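Long-range contacts in B-type Cna protein (Enterococcus faecium, PDB 6FWY), which is of unknown function but carries a thioester domain, by which surface proteins of this kind probably attach covalently to their targets: residues F14-V19 against L57-G62; L68-A73 against F247-R252; F191-P196 against T232-G237. All coordinates share one frame; numbering follows the deposited sequence.

The three contacts are strung along one elongated chain in which the long strand 231-250 runs from the region of contacts 1 and 2 to the far, beta-rich end of the molecule. Contacts 1 and 2 are neighbours, their centres 15 Å apart; they touch through Phe14 and Pro60 on one side and Leu68 and Phe249 on the other, and strands 11-21 and 67-73 pair in the same sheet. Contact 3 lies across the chain's centre from contact 1, its centre 41 Å from that of contact 2. Along the sequence contact 1 closes first, and both segments of contact 3 fall between those of contact 2. Strand 231-250 thus spans the molecule, serving contact 3 first and contact 2 last.

Contact 1: F14-V19 against L57-G62; sequences FIETGV and LPSPTG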
loop_
_atom_site.group_PDB
_atom_site.type_symbol
_atom_site.label_atom_id
_atom_site.label_comp_id
_atom_site.label_asym_id
_atom_site.label_seq_id
_atom_site.Cartn_x
_atom_site.Cartn_y
_atom_site.Cartn_z
ATOM N N PHE A 14 9.978 11.243 12.411
ATOM C CA PHE A 14 10.802 10.048 12.546
ATOM C C PHE A 14 11.647 10.090 13.811
ATOM O O PHE A 14 12.048 11.161 14.284
ATOM C CB PHE A 14 11.691 9.879 11.324
ATOM C CG PHE A 14 10.927 9.708 10.047
ATOM C CD1 PHE A 14 10.421 8.452 9.674
ATOM C CD2 PHE A 14 10.714 10.789 9.197
ATOM C CE1 PHE A 14 9.726 8.290 8.494
ATOM C CE2 PHE A 14 10.001 10.635 8.012
ATOM C CZ PHE A 14 9.499 9.381 7.673
ATOM N N ILE A 15 11.943 8.901 14.321
ATOM C CA ILE A 15 12.587 8.712 15.618
ATOM C C ILE A 15 13.624 7.626 15.418
ATOM O O ILE A 15 13.341 6.630 14.769
ATOM C CB ILE A 15 11.556 8.234 16.659
ATOM C CG1 ILE A 15 10.458 9.286 16.868
ATOM C CG2 ILE A 15 12.239 7.926 17.987
ATOM C CD1 ILE A 15 9.169 8.740 17.452
ATOM N N GLU A 16 14.808 7.813 15.985
ATOM C CA GLU A 16 15.889 6.804 15.963
ATOM C C GLU A 16 15.545 5.641 16.882
ATOM O O GLU A 16 15.023 5.865 17.981
ATOM C CB GLU A 16 17.194 7.423 16.459
ATOM C CG GLU A 16 17.752 8.588 15.605
ATOM C CD GLU A 16 18.657 8.139 14.482
ATOM O OE1 GLU A 16 18.405 7.055 13.887
ATOM O OE2 GLU A 16 19.631 8.852 14.161
ATOM N N THR A 17 15.809 4.410 16.449
ATOM C CA THR A 17 15.595 3.219 17.299
ATOM C C THR A 17 16.767 2.912 18.233
ATOM O O THR A 17 16.617 2.138 19.172
ATOM C CB THR A 17 15.377 1.937 16.460
ATOM O OG1 THR A 17 16.574 1.623 15.731
ATOM C CG2 THR A 17 14.227 2.106 15.497
ATOM N N GLY A 18 17.932 3.471 17.956
ATOM C CA GLY A 18 19.176 3.126 18.648
ATOM C C GLY A 18 20.039 2.140 17.870
ATOM O O GLY A 18 21.167 1.922 18.236
ATOM N N VAL A 19 19.495 1.504 16.838
ATOM C CA VAL A 19 20.269 0.615 15.987
ATOM C C VAL A 19 21.063 1.413 14.939
ATOM O O VAL A 19 20.518 2.268 14.248
ATOM C CB VAL A 19 19.380 -0.438 15.290
ATOM C CG1 VAL A 19 20.187 -1.264 14.276
ATOM C CG2 VAL A 19 18.695 -1.341 16.336
ATOM N N LEU A 57 23.146 12.221 3.037
ATOM C CA LEU A 57 22.510 13.164 3.975
ATOM C C LEU A 57 22.227 12.443 5.299
ATOM O O LEU A 57 22.010 11.230 5.310
ATOM C CB LEU A 57 21.217 13.729 3.381
ATOM C CG LEU A 57 21.366 14.666 2.160
ATOM C CD1 LEU A 57 20.012 15.130 1.643
ATOM C CD2 LEU A 57 22.263 15.888 2.412
ATOM N N PRO A 58 22.233 13.188 6.424
ATOM C CA PRO A 58 21.944 12.579 7.724
ATOM C C PRO A 58 20.477 12.126 7.906
ATOM O O PRO A 58 19.584 12.588 7.204
ATOM C CB PRO A 58 22.274 13.711 8.700
ATOM C CG PRO A 58 22.011 14.936 7.918
ATOM C CD PRO A 58 22.515 14.623 6.563
ATOM N N SER A 59 20.269 11.222 8.860
ATOM C CA SER A 59 18.939 10.698 9.215
ATOM C C SER A 59 17.941 11.803 9.577
ATOM O O SER A 59 18.330 12.791 10.170
ATOM C CB SER A 59 19.054 9.694 10.376
ATOM O OG SER A 59 19.266 10.307 11.689
ATOM N N PRO A 60 16.660 11.622 9.219
ATOM C CA PRO A 60 15.689 12.718 9.378
ATOM C C PRO A 60 15.027 12.699 10.787
ATOM O O PRO A 60 13.818 12.613 10.898
ATOM C CB PRO A 60 14.677 12.404 8.282
ATOM C CG PRO A 60 14.656 10.912 8.248
ATOM C CD PRO A 60 16.010 10.407 8.678
ATOM N N THR A 61 15.853 12.829 11.818
ATOM C CA THR A 61 15.484 12.669 13.219
ATOM C C THR A 61 16.090 13.774 14.085
ATOM O O THR A 61 17.037 14.465 13.693
ATOM C CB THR A 61 15.996 11.312 13.771
ATOM O OG1 THR A 61 17.401 11.140 13.457
ATOM C CG2 THR A 61 15.227 10.149 13.156
ATOM N N GLY A 62 15.532 13.930 15.287
ATOM C CA GLY A 62 15.927 14.992 16.226
ATOM C C GLY A 62 15.114 16.268 16.067
ATOM O O GLY A 62 14.245 16.353 15.223
HETATM O O HOH W 1 11.393 13.530 11.848
#
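Glu16 of strand 11-21 brings its carboxylate to the hydroxyls of Ser59 and Thr61, while Phe14 packs beside Pro60 in the loop that leads into helix 62-65. The polar part centres on one oxygen. Ser59 OG donates to Glu16 OE2 at 2.9 Å, meeting it from well above the carboxylate plane, 61° out of it. The Glu16 chain is bent at its second torsion (chi2 -88°), which carries CD over to the loop, and it crosses the side chain of Thr61 at about a right angle. Thr61 OG1 sits 2.7 Å from Ser59 OG and 3.3 Å from Glu16 OE2; these two acceptors compete for its one proton, and the link to the carboxylate is weak.

Phe14, Pro60 and Thr61 form the apolar part. Phe14 CD2 approaches Pro60 CG at 4.1 Å, the two side chains meeting obliquely, and Phe14 CB lies against the Pro60 carbonyl oxygen. The Thr61 methyl lies over the Phe14 backbone, CG2 3.5 Å from Phe14 O, and its apolar neighbour is Phe14 CB at 4.0 Å. Behind these groups Phe14 is buried, its ring at about 90° to that of Phe42 and in contact with Ala258 and Val260; Pro60 also rests on Ala258.

A water spans the backbones, accepting from Phe14 N (2.7 Å) and lying 2.8 Å from Pro60 O, to which it can donate. Pro60 is the centre of an inverse gamma turn, a tight bend between the two hydroxyl-bearing residues. Side chains and one water thus tie this loop, within the thioester-domain family region, to strand 11-21 of the large antiparallel sheet. With no cationic partner in either segment, the hydrogen bond from Ser59 OG probably favours the ionised carboxylate, though its approach from above the plane suggests a modest effect.

Contact 2: L68-A73 against F247-R252; sequences LKYKGA and FTFDGR
Thr248 faces Lys71 and Gly72 together, a classic beta bulge in the antiparallel pairing of strands 67-73 and 231-250. Its carbonyl oxygen accepts from Lys71 N at 2.9 Å and from Gly72 N at 3.3 Å, both donors arriving from the same face of the carbonyl plane. Gly72 O is gripped twice in return: Thr248 N reaches it at 2.8 Å in a nearly straight bond (177°), and Thr248 OG1 adds a second at 3.0 Å from above the carbonyl plane. With OG1 placed between its own backbone N and carbonyl carbon (chi1 62°), the threonine can use main chain and side chain on one acceptor. Beyond the bulge, Asp250 N bonds to Lys69 O.

Aromatic side chains flank this ladder. The edge of Tyr70 meets Phe247, CE1 to CD1 at 3.7 Å, while the Phe249 ring has Lys69 C in its plane at the edge. Leu68 lays CG against Asp250 O at 3.3 Å and CB against Phe249 CB, and it also packs on Pro60.

Further out, Phe247 and Phe249 are backed by Ile262 of strand 258-277, and backbone bonds from Leu68 and Tyr70 to Ala12 and Thr10 place strand 67-73 between two neighbours. Arg252 reaches the start of strand 67-73 and the helix before it, NH1 to Ser67 O and NH2 to Ala65 O. A water joins Lys69 N, Asp250 O and Arg252 NH1. Asp250 forms an Asx turn, Arg252 N donating to its OD1 at 2.7 Å.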
loop_
_atom_site.group_PDB
_atom_site.type_symbol
_atom_site.label_atom_id
_atom_site.label_comp_id
_atom_site.label_asym_id
_atom_site.label_seq_id
_atom_site.Cartn_x
_atom_site.Cartn_y
_atom_site.Cartn_z
ATOM N N LEU A 68 8.893 16.123 8.491
ATOM C CA LEU A 68 9.153 16.238 7.053
ATOM C C LEU A 68 7.801 16.273 6.334
ATOM O O LEU A 68 6.947 15.432 6.582
ATOM C CB LEU A 68 9.943 15.025 6.575
ATOM C CG LEU A 68 11.458 14.987 6.804
ATOM C CD1 LEU A 68 11.806 14.974 8.254
ATOM C CD2 LEU A 68 12.049 13.749 6.160
ATOM N N LYS A 69 7.618 17.242 5.439
ATOM C CA LYS A 69 6.372 17.352 4.653
ATOM C C LYS A 69 6.332 16.255 3.586
ATOM O O LYS A 69 7.376 15.744 3.160
ATOM C CB LYS A 69 6.309 18.730 4.010
ATOM C CG LYS A 69 5.033 19.203 3.360
ATOM C CD LYS A 69 5.388 20.408 2.470
ATOM C CE LYS A 69 4.193 20.953 1.677
ATOM N NZ LYS A 69 4.519 21.309 0.252
ATOM N N TYR A 70 5.110 15.891 3.193
ATOM C CA TYR A 70 4.853 14.933 2.113
ATOM C C TYR A 70 5.552 15.349 0.825
ATOM O O TYR A 70 5.539 16.518 0.468
ATOM C CB TYR A 70 3.352 14.816 1.846
ATOM C CG TYR A 70 2.984 13.945 0.675
ATOM C CD1 TYR A 70 3.179 12.575 0.735
ATOM C CD2 TYR A 70 2.447 14.486 -0.502
ATOM C CE1 TYR A 70 2.836 11.744 -0.333
ATOM C CE2 TYR A 70 2.085 13.658 -1.566
ATOM C CZ TYR A 70 2.290 12.292 -1.484
ATOM O OH TYR A 70 1.985 11.449 -2.527
ATOM N N LYS A 71 6.179 14.381 0.154
ATOM C CA LYS A 71 6.859 14.623 -1.103
ATOM C C LYS A 71 6.164 13.913 -2.267
ATOM O O LYS A 71 5.868 14.538 -3.273
ATOM C CB LYS A 71 8.313 14.167 -1.001
ATOM C CG LYS A 71 9.142 14.435 -2.237
ATOM C CD LYS A 71 10.549 13.877 -2.005
ATOM C CE LYS A 71 11.333 13.609 -3.291
ATOM N NZ LYS A 71 11.754 14.859 -3.971
ATOM N N GLY A 72 5.942 12.604 -2.136
ATOM C CA GLY A 72 5.298 11.830 -3.198
ATOM C C GLY A 72 4.964 10.403 -2.836
ATOM O O GLY A 72 5.241 9.922 -1.716
ATOM N N ALA A 73 4.333 9.727 -3.792
ATOM C CA ALA A 73 3.867 8.350 -3.603
ATOM C C ALA A 73 4.972 7.416 -4.018
ATOM O O ALA A 73 5.517 7.555 -5.097
ATOM C CB ALA A 73 2.622 8.111 -4.440
ATOM N N PHE A 247 5.071 5.981 1.055
ATOM C CA PHE A 247 5.128 7.412 0.728
ATOM C C PHE A 247 6.497 7.995 1.066
ATOM O O PHE A 247 7.164 7.543 1.995
ATOM C CB PHE A 247 4.018 8.174 1.452
ATOM C CG PHE A 247 2.637 7.726 1.067
ATOM C CD1 PHE A 247 2.057 8.145 -0.121
ATOM C CD2 PHE A 247 1.933 6.867 1.887
ATOM C CE1 PHE A 247 0.791 7.715 -0.483
ATOM C CE2 PHE A 247 0.636 6.444 1.555
ATOM C CZ PHE A 247 0.064 6.869 0.363
ATOM N N THR A 248 6.902 8.994 0.293
ATOM C CA THR A 248 8.182 9.660 0.487
ATOM C C THR A 248 7.968 11.023 1.103
ATOM O O THR A 248 6.960 11.698 0.821
ATOM C CB THR A 248 8.924 9.862 -0.842
ATOM O OG1 THR A 248 8.129 10.704 -1.690
ATOM C CG2 THR A 248 9.178 8.513 -1.523
ATOM N N PHE A 249 8.933 11.425 1.925
ATOM C CA PHE A 249 8.908 12.685 2.635
ATOM C C PHE A 249 10.172 13.523 2.438
ATOM O O PHE A 249 11.267 12.991 2.279
ATOM C CB PHE A 249 8.640 12.430 4.114
ATOM C CG PHE A 249 7.280 11.849 4.359
ATOM C CD1 PHE A 249 6.145 12.653 4.405
ATOM C CD2 PHE A 249 7.129 10.474 4.441
ATOM C CE1 PHE A 249 4.902 12.108 4.604
ATOM C CE2 PHE A 249 5.865 9.917 4.612
ATOM C CZ PHE A 249 4.752 10.745 4.702
ATOM N N ASP A 250 9.988 14.838 2.494
ATOM C CA ASP A 250 10.975 15.802 2.045
ATOM C C ASP A 250 11.918 16.224 3.169
ATOM O O ASP A 250 11.515 16.890 4.094
ATOM C CB ASP A 250 10.238 16.992 1.434
ATOM C CG ASP A 250 11.154 18.027 0.768
ATOM O OD1 ASP A 250 12.395 17.950 0.818
ATOM O OD2 ASP A 250 10.574 18.978 0.224
ATOM N N GLY A 251 13.180 15.810 3.064
ATOM C CA GLY A 251 14.257 16.230 3.975
ATOM C C GLY A 251 14.848 17.615 3.724
ATOM O O GLY A 251 15.734 18.047 4.463
ATOM N N ARG A 252 14.343 18.308 2.704
ATOM C CA ARG A 252 14.598 19.741 2.441
ATOM C C ARG A 252 16.053 20.015 2.064
ATOM O O ARG A 252 16.559 21.101 2.310
ATOM C CB ARG A 252 14.192 20.632 3.640
ATOM C CG ARG A 252 12.783 20.393 4.182
ATOM C CD ARG A 252 12.415 21.428 5.241
ATOM N NE ARG A 252 13.086 21.159 6.504
ATOM C CZ ARG A 252 12.678 20.290 7.434
ATOM N NH1 ARG A 252 11.535 19.574 7.305
ATOM N NH2 ARG A 252 13.413 20.144 8.531
HETATM O O HOH W 2 9.828 18.906 4.846
#

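Contact 3: F191-P196 against T232-G237; sequences FTSAKP and TLSFKG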
loop_
_atom_site.group_PDB
_atom_site.type_symbol
_atom_site.label_atom_id
_atom_site.label_comp_id
_atom_site.label_asym_id
_atom_site.label_seq_id
_atom_site.Cartn_x
_atom_site.Cartn_y
_atom_site.Cartn_z
ATOM N N PHE A 191 -26.810 5.991 -7.431
ATOM C CA PHE A 191 -27.735 5.666 -8.516
ATOM C C PHE A 191 -27.579 6.675 -9.635
ATOM O O PHE A 191 -27.636 7.880 -9.407
ATOM C CB PHE A 191 -29.154 5.553 -7.986
ATOM C CG PHE A 191 -29.331 4.354 -7.100
ATOM C CD1 PHE A 191 -29.626 3.112 -7.624
ATOM C CD2 PHE A 191 -29.118 4.470 -5.741
ATOM C CE1 PHE A 191 -29.729 1.998 -6.807
ATOM C CE2 PHE A 191 -29.218 3.360 -4.894
ATOM C CZ PHE A 191 -29.515 2.118 -5.433
ATOM N N THR A 192 -27.337 6.162 -10.836
ATOM C CA THR A 192 -27.013 6.982 -12.003
ATOM C C THR A 192 -28.199 7.184 -12.935
ATOM O O THR A 192 -28.072 7.869 -13.937
ATOM C CB THR A 192 -25.835 6.365 -12.771
ATOM O OG1 THR A 192 -26.109 4.980 -13.015
ATOM C CG2 THR A 192 -24.561 6.472 -11.943
ATOM N N SER A 193 -29.346 6.601 -12.587
ATOM C CA SER A 193 -30.628 6.874 -13.231
ATOM C C SER A 193 -31.675 7.118 -12.154
ATOM O O SER A 193 -31.387 7.050 -10.958
ATOM C CB SER A 193 -31.056 5.690 -14.091
ATOM O OG SER A 193 -31.344 4.548 -13.302
ATOM N N ALA A 194 -32.895 7.408 -12.599
ATOM C CA ALA A 194 -34.053 7.558 -11.731
ATOM C C ALA A 194 -34.304 6.311 -10.887
ATOM O O ALA A 194 -34.273 5.200 -11.399
ATOM C CB ALA A 194 -35.284 7.890 -12.567
ATOM N N LYS A 195 -34.531 6.509 -9.598
ATOM C CA LYS A 195 -34.899 5.421 -8.697
ATOM C C LYS A 195 -36.420 5.271 -8.713
ATOM O O LYS A 195 -37.133 6.251 -8.479
ATOM C CB LYS A 195 -34.432 5.707 -7.272
ATOM C CG LYS A 195 -32.944 5.577 -7.111
ATOM C CD LYS A 195 -32.359 6.389 -5.980
ATOM C CE LYS A 195 -32.639 5.691 -4.676
ATOM N NZ LYS A 195 -31.790 6.308 -3.623
ATOM N N PRO A 196 -36.924 4.049 -8.961
ATOM C CA PRO A 196 -38.376 3.860 -8.845
ATOM C C PRO A 196 -38.865 4.114 -7.416
ATOM O O PRO A 196 -38.129 3.862 -6.450
ATOM C CB PRO A 196 -38.589 2.401 -9.248
ATOM C CG PRO A 196 -37.262 1.736 -9.143
ATOM C CD PRO A 196 -36.211 2.797 -9.303
ATOM N N THR A 232 -35.662 -0.038 -16.269
ATOM C CA THR A 232 -34.329 -0.312 -15.774
ATOM C C THR A 232 -33.876 0.726 -14.757
ATOM O O THR A 232 -34.349 1.862 -14.725
ATOM C CB THR A 232 -33.290 -0.323 -16.913
ATOM O OG1 THR A 232 -33.279 0.959 -17.548
ATOM C CG2 THR A 232 -33.611 -1.401 -17.951
ATOM N N LEU A 233 -32.906 0.305 -13.966
ATOM C CA LEU A 233 -32.249 1.121 -12.974
ATOM C C LEU A 233 -30.757 0.860 -13.139
ATOM O O LEU A 233 -30.359 -0.276 -13.371
ATOM C CB LEU A 233 -32.706 0.630 -11.600
ATOM C CG LEU A 233 -32.058 1.178 -10.359
ATOM C CD1 LEU A 233 -32.261 2.694 -10.318
ATOM C CD2 LEU A 233 -32.717 0.513 -9.162
ATOM N N SER A 234 -29.929 1.889 -13.020
ATOM C CA SER A 234 -28.479 1.694 -13.055
ATOM C C SER A 234 -27.817 2.305 -11.831
ATOM O O SER A 234 -28.289 3.288 -11.289
ATOM C CB SER A 234 -27.882 2.229 -14.366
ATOM O OG SER A 234 -28.032 3.632 -14.470
ATOM N N PHE A 235 -26.724 1.693 -11.385
ATOM C CA PHE A 235 -25.961 2.197 -10.234
ATOM C C PHE A 235 -24.505 1.747 -10.261
ATOM O O PHE A 235 -24.116 0.909 -11.076
ATOM C CB PHE A 235 -26.627 1.772 -8.915
ATOM C CG PHE A 235 -26.542 0.295 -8.614
ATOM C CD1 PHE A 235 -27.449 -0.598 -9.159
ATOM C CD2 PHE A 235 -25.565 -0.194 -7.761
ATOM C CE1 PHE A 235 -27.363 -1.966 -8.886
ATOM C CE2 PHE A 235 -25.470 -1.553 -7.471
ATOM C CZ PHE A 235 -26.369 -2.441 -8.034
ATOM N N LYS A 236 -23.722 2.330 -9.359
ATOM C CA LYS A 236 -22.362 1.879 -9.062
ATOM C C LYS A 236 -22.138 1.967 -7.557
ATOM O O LYS A 236 -22.917 2.599 -6.835
ATOM C CB LYS A 236 -21.311 2.737 -9.772
ATOM C CG LYS A 236 -21.363 4.210 -9.426
ATOM C CD LYS A 236 -20.121 4.994 -9.741
ATOM C CE LYS A 236 -20.262 6.398 -9.167
ATOM N NZ LYS A 236 -19.191 7.307 -9.671
ATOM N N GLY A 237 -21.053 1.352 -7.111
ATOM C CA GLY A 237 -20.574 1.464 -5.746
ATOM C C GLY A 237 -19.267 2.212 -5.744
ATOM O O GLY A 237 -18.527 2.144 -6.719
#
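Phe191 and Phe235 lie side by side and point the same way, as partners in an antiparallel non-hydrogen-bonded pair whose CA atoms are 4.3 Å apart. Their rings meet obliquely, centroids 5.6 Å apart and planes at 44°. The closest approach is made by Phe191 CD1, 3.5 Å from Phe235 CB. In Phe235, CG sits between the backbone N and the carbonyl carbon (chi1 70°), and the ring extends past Phe191 to meet Tyr177 edge to face and to touch Phe220 and Ile222.

Leu233 flanks Phe191 on the other side and crosses it obliquely. Its CD1 touches Phe191 CD1 at 3.8 Å and fits under the departing loop, 3.4 Å from Ala194 O. Pro196 comes at about a right angle to this leucine, its CD near both methyls. Met199 covers Phe191 and Leu233 further.

The hydroxyls of Thr192 and Ser234 meet on the opposite face of the strand from these apolar groups, whereas that of Ser193 lies alongside the strand. Ser193 OG accepts from Ser234 N at 3.0 Å in a fairly straight bond (160°), taking a place that a backbone carbonyl would hold in a regular ladder. Thr192 OG1 and Ser234 OG share a hydrogen bond of 2.8 Å, and Thr192 N donates to Ser234 O from above its carbonyl plane. One backbone bond and two side-chain bonds thus carry the pairing past the Phe191-Phe235 pair.

Here strand 185-191 peels away from strand 231-250, and the chain, with Pro196 touching Val224 of the other sheet, passes on to strand 200-203 in that sheet: a sheet-to-sheet crossover, consistent with a beta-sandwich-like end of the molecule.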